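Local coordinates for motility protein B (Helicobacter pylori, PDB 3CYP) that is a stator component of the flagellar motor, probably fastening the torque-generating machinery to the cell wall through this periplasmic, OmpA-like C-terminal domain, at residues T48-V51 against S57-E60. Residues are numbered along the deposited sequence; the frame is centred on the assembly and turned at random. Where two conformers were deposited one is given.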
# COMPACT_ATOMS: atom_id res chain seq x y z
N THR B 48 15.78 8.68 -16.71
CA THR B 48 15.49 9.41 -17.94
C THR B 48 14.50 10.53 -17.63
O THR B 48 13.55 10.34 -16.86
CB THR B 48 14.95 8.53 -19.09
OG1 THR B 48 13.60 8.13 -18.83
CG2 THR B 48 15.80 7.31 -19.30
N PRO B 49 14.73 11.73 -18.19
CA PRO B 49 13.76 12.75 -17.87
C PRO B 49 12.38 12.38 -18.41
O PRO B 49 12.28 11.83 -19.50
CB PRO B 49 14.32 14.01 -18.56
CG PRO B 49 15.76 13.70 -18.80
CD PRO B 49 15.78 12.23 -19.09
N LEU B 50 11.34 12.65 -17.62
CA LEU B 50 9.99 12.22 -17.95
C LEU B 50 9.43 13.05 -19.09
O LEU B 50 9.43 14.29 -19.03
CB LEU B 50 9.08 12.31 -16.72
CG LEU B 50 9.36 11.31 -15.59
CD1 LEU B 50 8.61 11.70 -14.30
CD2 LEU B 50 9.02 9.89 -16.01
N VAL B 51 8.96 12.36 -20.13
CA VAL B 51 8.32 12.99 -21.27
C VAL B 51 7.10 12.15 -21.65
O VAL B 51 7.05 10.95 -21.37
CB VAL B 51 9.31 13.09 -22.46
CG1 VAL B 51 9.78 11.69 -22.88
CG2 VAL B 51 8.68 13.83 -23.63
N SER B 57 6.97 13.01 -11.22
CA SER B 57 8.25 12.62 -10.69
C SER B 57 8.46 11.13 -10.91
O SER B 57 7.52 10.40 -11.12
CB SER B 57 8.33 12.91 -9.20
OG SER B 57 7.46 12.06 -8.47
N HIS B 58 9.70 10.70 -10.80
CA HIS B 58 10.01 9.29 -10.88
C HIS B 58 9.43 8.59 -9.63
O HIS B 58 9.03 7.41 -9.69
CB HIS B 58 11.50 9.07 -10.99
CG HIS B 58 12.08 9.50 -12.30
ND1 HIS B 58 12.71 10.71 -12.48
CD2 HIS B 58 12.17 8.85 -13.49
CE1 HIS B 58 13.15 10.80 -13.72
NE2 HIS B 58 12.83 9.69 -14.36
N TYR B 59 9.38 9.30 -8.49
CA TYR B 59 8.74 8.68 -7.30
C TYR B 59 7.30 8.32 -7.58
O TYR B 59 6.83 7.26 -7.14
CB TYR B 59 8.83 9.57 -6.06
CG TYR B 59 10.17 9.57 -5.40
CD1 TYR B 59 10.99 10.70 -5.49
CD2 TYR B 59 10.65 8.45 -4.71
CE1 TYR B 59 12.24 10.72 -4.87
CE2 TYR B 59 11.90 8.47 -4.10
CZ TYR B 59 12.69 9.61 -4.20
OH TYR B 59 13.92 9.61 -3.58
N GLU B 60 6.55 9.17 -8.29
CA GLU B 60 5.13 8.87 -8.57
C GLU B 60 4.97 7.70 -9.52
O GLU B 60 4.08 6.86 -9.33
CB GLU B 60 4.39 10.09 -9.13
CG GLU B 60 4.31 11.25 -8.16
CD GLU B 60 3.98 12.55 -8.86
OE1 GLU B 60 3.19 12.49 -9.81
OE2 GLU B 60 4.51 13.61 -8.45
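T48 meets H58 through its backbone: the carbonyl oxygen T48 O accepts a hydrogen bond of 2.7 Å from H58 NE2. The acceptor lies almost in the plane of the imidazole, whereas the donor is tilted 30° from the plane of the carbonyl, and the bond is short, but bent to an N-H...O angle of 140°. Using NE2 as the donor places a proton on that nitrogen and, together with the packing of L50 on one face, helps to set the rotation of the ring. The CB of T48 points away from 57-60, and the side chain packs on A10, while D46 OD1 accepts from T48 N. Both segments belong to the OmpA-like domain, in which the loop after strand 38-44 folds back over the start of helix 58-75, here at the surface of the domain. Beyond P49, L50 projects toward that helix end and runs past H58 in the opposite direction. L50 CG sits over one face of the H58 ring, offset toward its rim, in a CH-pi contact 4.2 Å from the ring centroid. L50 CD1 reaches on to the backbone, 3.4 Å from S57 C. In H58, CG stands anti to the carbonyl carbon (chi1 -70°), which sends the ring back toward the loop. S57 is the N-cap of the helix: S57 OG accepts from E60 N at 3.0 Å.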